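PDB 4XDY: ketol-acid reductoisomerase from uncultured archaeon GZfos26G2, which catalyses, with magnesium and NADH as preferred coenzyme, the methyl migration and reduction of (S)-2-acetolactate to (R)-2,3-dihydroxy-isovalerate in branched-chain amino acid synthesis. Local coordinates for the interface of chains A and B. Numbering follows the deposited sequence. Chains: chain A/B, Ketol-acid reductoisomerase.

Contact 1: the interface of chains A and B. Residues chain A 201-203, 206-207, 210; chain B 210-211, 232, 236, 239.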
loop_
_atom_site.group_PDB
_atom_site.type_symbol
_atom_site.label_atom_id
_atom_site.label_comp_id
_atom_site.label_asym_id
_atom_site.label_seq_id
_atom_site.Cartn_x
_atom_site.Cartn_y
_atom_site.Cartn_z
ATOM N N CYS A 201 -10.679 9.413 5.414
ATOM C CA CYS A 201 -11.499 8.874 4.334
ATOM C C CYS A 201 -10.717 7.908 3.431
ATOM O O CYS A 201 -11.362 7.171 2.677
ATOM C CB CYS A 201 -12.127 9.972 3.522
ATOM S SG CYS A 201 -13.278 10.960 4.542
ATOM N N VAL A 202 -9.396 8.053 3.366
ATOM C CA VAL A 202 -8.599 7.330 2.364
ATOM C C VAL A 202 -7.502 6.512 3.008
ATOM O O VAL A 202 -7.463 5.269 2.931
ATOM C CB VAL A 202 -7.989 8.292 1.288
ATOM C CG1 VAL A 202 -7.171 7.498 0.266
ATOM C CG2 VAL A 202 -9.132 9.070 0.611
ATOM N N LEU A 203 -6.539 7.210 3.608
ATOM C CA LEU A 203 -5.330 6.559 4.047
ATOM C C LEU A 203 -5.478 5.638 5.261
ATOM O O LEU A 203 -4.809 4.589 5.308
ATOM C CB LEU A 203 -4.263 7.600 4.382
ATOM C CG LEU A 203 -3.767 8.579 3.303
ATOM C CD1 LEU A 203 -2.840 9.629 3.912
ATOM C CD2 LEU A 203 -3.051 7.802 2.219
ATOM N N GLY A 206 -10.404 4.882 5.523
ATOM C CA GLY A 206 -10.839 4.164 4.331
ATOM C C GLY A 206 -10.123 2.879 4.071
ATOM O O GLY A 206 -10.765 1.834 3.915
ATOM N N LEU A 207 -8.809 2.926 4.120
ATOM C CA LEU A 207 -7.963 1.762 3.871
ATOM C C LEU A 207 -8.281 0.610 4.862
ATOM O O LEU A 207 -8.516 -0.509 4.446
ATOM C CB LEU A 207 -6.505 2.127 4.009
ATOM C CG LEU A 207 -5.510 0.936 4.057
ATOM C CD1 LEU A 207 -5.492 0.239 2.690
ATOM C CD2 LEU A 207 -4.111 1.420 4.399
ATOM N N LEU A 210 -11.743 -0.789 4.379
ATOM C CA LEU A 210 -11.777 -1.588 3.157
ATOM C C LEU A 210 -11.186 -3.002 3.384
ATOM O O LEU A 210 -11.864 -4.030 3.072
ATOM C CB LEU A 210 -11.096 -0.900 2.010
ATOM C CG LEU A 210 -11.004 -1.655 0.687
ATOM C CD1 LEU A 210 -12.330 -1.771 0.011
ATOM C CD2 LEU A 210 -9.988 -0.983 -0.199
ATOM N N LEU B 210 -11.332 3.666 -4.165
ATOM C CA LEU B 210 -11.191 4.448 -2.933
ATOM C C LEU B 210 -10.296 5.673 -3.206
ATOM O O LEU B 210 -10.659 6.816 -2.815
ATOM C CB LEU B 210 -10.618 3.590 -1.807
ATOM C CG LEU B 210 -10.343 4.283 -0.513
ATOM C CD1 LEU B 210 -11.632 4.653 0.218
ATOM C CD2 LEU B 210 -9.549 3.355 0.399
ATOM N N MET B 211 -9.124 5.450 -3.774
ATOM C CA MET B 211 -8.195 6.554 -3.998
ATOM C C MET B 211 -8.766 7.565 -4.992
ATOM O O MET B 211 -8.611 8.784 -4.773
ATOM C CB MET B 211 -6.852 6.063 -4.479
ATOM C CG MET B 211 -6.055 5.353 -3.433
ATOM S SD MET B 211 -4.421 4.845 -3.982
ATOM C CE MET B 211 -4.793 3.933 -5.441
ATOM N N CYS B 232 -3.736 11.241 -1.345
ATOM C CA CYS B 232 -4.592 10.108 -1.600
ATOM C C CYS B 232 -3.846 8.939 -2.199
ATOM O O CYS B 232 -4.354 7.808 -2.141
ATOM C CB CYS B 232 -5.833 10.488 -2.485
ATOM S SG CYS B 232 -6.903 11.640 -1.705
ATOM N N MET B 236 -0.371 6.580 0.324
ATOM C CA MET B 236 -0.977 5.286 0.567
ATOM C C MET B 236 0.081 4.191 0.764
ATOM O O MET B 236 -0.055 3.294 1.631
ATOM C CB MET B 236 -1.978 4.937 -0.486
ATOM C CG MET B 236 -2.714 3.573 -0.267
ATOM S SD MET B 236 -3.881 3.715 1.062
ATOM C CE MET B 236 -5.251 4.435 0.241
ATOM N N ILE B 239 1.662 4.293 4.282
ATOM C CA ILE B 239 0.755 3.791 5.317
ATOM C C ILE B 239 0.591 2.285 5.180
ATOM O O ILE B 239 0.690 1.540 6.216
ATOM C CB ILE B 239 -0.605 4.493 5.239
ATOM C CG1 ILE B 239 -0.437 5.992 5.476
ATOM C CG2 ILE B 239 -1.598 3.818 6.131
ATOM C CD1 ILE B 239 0.153 6.317 6.817
#

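Contact 2: the interface of chains A and B. Residues chain A 211, 229, 233, 319, 326; chain B 243-244, 247-248.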
loop_
_atom_site.group_PDB
_atom_site.type_symbol
_atom_site.label_atom_id
_atom_site.label_comp_id
_atom_site.label_asym_id
_atom_site.label_seq_id
_atom_site.Cartn_x
_atom_site.Cartn_y
_atom_site.Cartn_z
ATOM N N MET A 211 -9.974 -3.063 3.884
ATOM C CA MET A 211 -9.372 -4.350 4.162
ATOM C C MET A 211 -10.167 -5.181 5.190
ATOM O O MET A 211 -10.340 -6.393 4.971
ATOM C CB MET A 211 -7.960 -4.137 4.645
ATOM C CG MET A 211 -7.032 -3.667 3.544
ATOM S SD MET A 211 -5.277 -3.609 4.057
ATOM C CE MET A 211 -5.508 -2.624 5.486
ATOM N N TYR A 229 -6.333 -13.054 5.151
ATOM C CA TYR A 229 -5.178 -12.166 5.385
ATOM C C TYR A 229 -4.211 -11.949 4.246
ATOM O O TYR A 229 -3.850 -10.824 3.953
ATOM C CB TYR A 229 -4.389 -12.602 6.693
ATOM C CG TYR A 229 -3.248 -11.650 6.953
ATOM C CD1 TYR A 229 -1.974 -11.894 6.528
ATOM C CD2 TYR A 229 -3.423 -10.577 7.778
ATOM C CE1 TYR A 229 -0.946 -10.975 6.704
ATOM C CE2 TYR A 229 -2.431 -9.682 7.999
ATOM C CZ TYR A 229 -1.217 -9.864 7.490
ATOM O OH TYR A 229 -0.257 -8.927 7.747
ATOM N N VAL A 233 -4.801 -8.202 2.979
ATOM C CA VAL A 233 -3.836 -7.352 3.692
ATOM C C VAL A 233 -2.418 -7.507 3.195
ATOM O O VAL A 233 -1.846 -6.511 2.724
ATOM C CB VAL A 233 -3.887 -7.630 5.230
ATOM C CG1 VAL A 233 -2.951 -6.674 5.965
ATOM C CG2 VAL A 233 -5.320 -7.510 5.748
ATOM N N GLU A 319 -6.045 -8.861 13.081
ATOM C CA GLU A 319 -4.915 -8.549 13.885
ATOM C C GLU A 319 -4.272 -9.763 14.584
ATOM O O GLU A 319 -3.073 -9.900 14.615
ATOM C CB GLU A 319 -5.305 -7.428 14.885
ATOM C CG GLU A 319 -5.500 -6.043 14.262
ATOM C CD GLU A 319 -4.202 -5.537 13.634
ATOM O OE1 GLU A 319 -3.243 -5.210 14.341
ATOM O OE2 GLU A 319 -4.094 -5.608 12.369
ATOM N N ARG A 326 2.787 -13.121 10.515
ATOM C CA ARG A 326 3.943 -12.285 10.278
ATOM C C ARG A 326 5.147 -12.801 11.166
ATOM O O ARG A 326 6.281 -12.817 10.703
ATOM C CB ARG A 326 3.711 -10.859 10.564
ATOM C CG ARG A 326 2.801 -10.139 9.553
ATOM C CD ARG A 326 2.739 -8.653 9.777
ATOM N NE ARG A 326 2.201 -8.266 11.089
ATOM C CZ ARG A 326 0.941 -8.173 11.470
ATOM N NH1 ARG A 326 -0.097 -8.246 10.633
ATOM N NH2 ARG A 326 0.702 -7.883 12.742
ATOM N N VAL B 243 1.242 -1.313 7.866
ATOM C CA VAL B 243 0.290 -2.455 8.083
ATOM C C VAL B 243 0.953 -3.799 7.674
ATOM O O VAL B 243 0.852 -4.804 8.354
ATOM C CB VAL B 243 -1.029 -2.256 7.285
ATOM C CG1 VAL B 243 -2.018 -3.431 7.513
ATOM C CG2 VAL B 243 -1.716 -0.973 7.689
ATOM N N TRP B 244 1.604 -3.825 6.518
ATOM C CA TRP B 244 2.268 -4.988 6.030
ATOM C C TRP B 244 3.344 -5.503 7.084
ATOM O O TRP B 244 3.554 -6.683 7.169
ATOM C CB TRP B 244 2.974 -4.638 4.753
ATOM C CG TRP B 244 3.462 -5.785 3.896
ATOM C CD1 TRP B 244 2.708 -6.598 3.126
ATOM C CD2 TRP B 244 4.827 -6.123 3.614
ATOM N NE1 TRP B 244 3.503 -7.446 2.413
ATOM C CE2 TRP B 244 4.803 -7.199 2.719
ATOM C CE3 TRP B 244 6.063 -5.667 4.103
ATOM C CZ2 TRP B 244 5.944 -7.779 2.242
ATOM C CZ3 TRP B 244 7.187 -6.244 3.671
ATOM C CH2 TRP B 244 7.140 -7.302 2.738
ATOM N N GLY B 247 0.791 -4.860 11.126
ATOM C CA GLY B 247 -0.630 -4.799 11.194
ATOM C C GLY B 247 -1.184 -3.391 11.454
ATOM O O GLY B 247 -0.472 -2.391 11.469
ATOM N N ILE B 248 -2.476 -3.329 11.676
ATOM C CA ILE B 248 -3.119 -2.080 12.037
ATOM C C ILE B 248 -2.502 -1.546 13.292
ATOM O O ILE B 248 -2.419 -0.332 13.458
ATOM C CB ILE B 248 -4.651 -2.197 12.183
ATOM C CG1 ILE B 248 -5.292 -2.702 10.868
ATOM C CG2 ILE B 248 -5.275 -0.865 12.560
ATOM C CD1 ILE B 248 -6.634 -3.436 11.088
HETATM O O HOH W 1 1.995 -8.967 6.259
#

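Contact 1: the interface of chains A and B
B:Met236 sends CG anti to its backbone N (chi1 -178°), then bends at the next two torsions, and this curl carries its methyl CE onto A:Val202. A:Val202 likewise holds CG1 anti to its backbone N (chi1 -180°). The two side chains cross at about a right angle, with CE of B:Met236 3.6 Å from CG1 of A:Val202. The same methyl lies 3.6 Å from the carbonyl O of A:Val202. The sulfur SD of B:Met236 faces the two methyl branches of A:Leu207, with CD2 at 4.1 Å. A:Leu203 comes in from the backbone side of the methionine: its CD2 sits 3.7 Å from CA of B:Met236. Chain B thus has its methionine gripped at the root, the sulfur and the tip. An alanine here, lacking the methyl and sulfur that meet A:Val202 and A:Leu207, would probably open a gap between the subunits. On one flank, CG2 of B:Ile239 packs 3.9 Å from CD2 of A:Leu207 and also approaches the carbonyl O of A:Leu203. On the other flank, B:Leu210 lays its two methyls against chain A backbone. CD1 of B:Leu210 lies 3.5 Å from the carbonyl O of A:Cys201. CD2 of B:Leu210 is 3.7 Å from the carbonyl C of A:Gly206. No polar bond crosses this patch, so it is held by apolar packing. It belongs to the two-fold interface of the homodimer, in the knotted C-terminal domain. Chain A supplies the end of helix 188-203 and the start of helix 205-220; chain B supplies helices 205-220 and 225-254.

Contact 2: the interface of chains A and B
A:Glu319 takes the backbone N-H of B:Ile248 on its carboxylate oxygen OE2, at the dimer interface of the knotted C-terminal domains typical of ketol-acid reductoisomerases. The bond from N of B:Ile248 to OE2 of A:Glu319 is 2.9 Å long, with 152° at the hydrogen. The donor meets OE2 from above the carboxylate plane, 39° out of it. The B:Ile248 side chain crosses the glutamate at about a right angle. CB of B:Ile248 lies 3.7 Å from the carboxylate carbon CD of A:Glu319. Next to this bond, the guanidinium of A:Arg326 turns one face to the backbone N of B:Gly247. N of B:Gly247 sits 3.3 Å from CZ of A:Arg326, above the centre of the guanidinium face. The glycine CA also lies near this face. A separate apolar contact joins A:Val233 and B:Val243, whose side chains cross nearly at right angles, CG1 to CG1 at 3.7 Å. A:Met211 bends near its end, bringing its CE tip to tip with CG1 of B:Val243 at 4.1 Å. At the edge of the guanidinium, in its plane, stands the phenol OH of A:Tyr229. NH1 of A:Arg326 donates to this OH of A:Tyr229 at 3.0 Å, with 160° at the hydrogen. This bond would help fix the rotation of the guanidinium over B:Gly247. The OH of A:Tyr229 is also 2.7 Å from the O of water 1 at the ring edge, and the water bridges on to the carbonyl O of B:Trp244. One face of the tyrosine ring rests near its rim on CB of A:Val233, which may help to steady A:Val233 against B:Val243.

The centres of contact 1 and contact 2 lie about 14 Å apart. Both draw on helices 205-220 and 225-254, and helix 225-254 of chain B runs through both. Contact 2 adds helix 317-327 of chain A, while contact 1 adds the end of helix 188-203. That helix also carries the magnesium ligands A:Asp195 and A:Glu199, and B:Ile239 lines the inhibitor pocket, so contact 1 may link dimer assembly to the shape of the active-site region. Its centre is about 16 Å from A:His112, against about 25 Å for contact 2. Two-fold symmetry repeats each contact with the chains exchanged, tying the homodimer together.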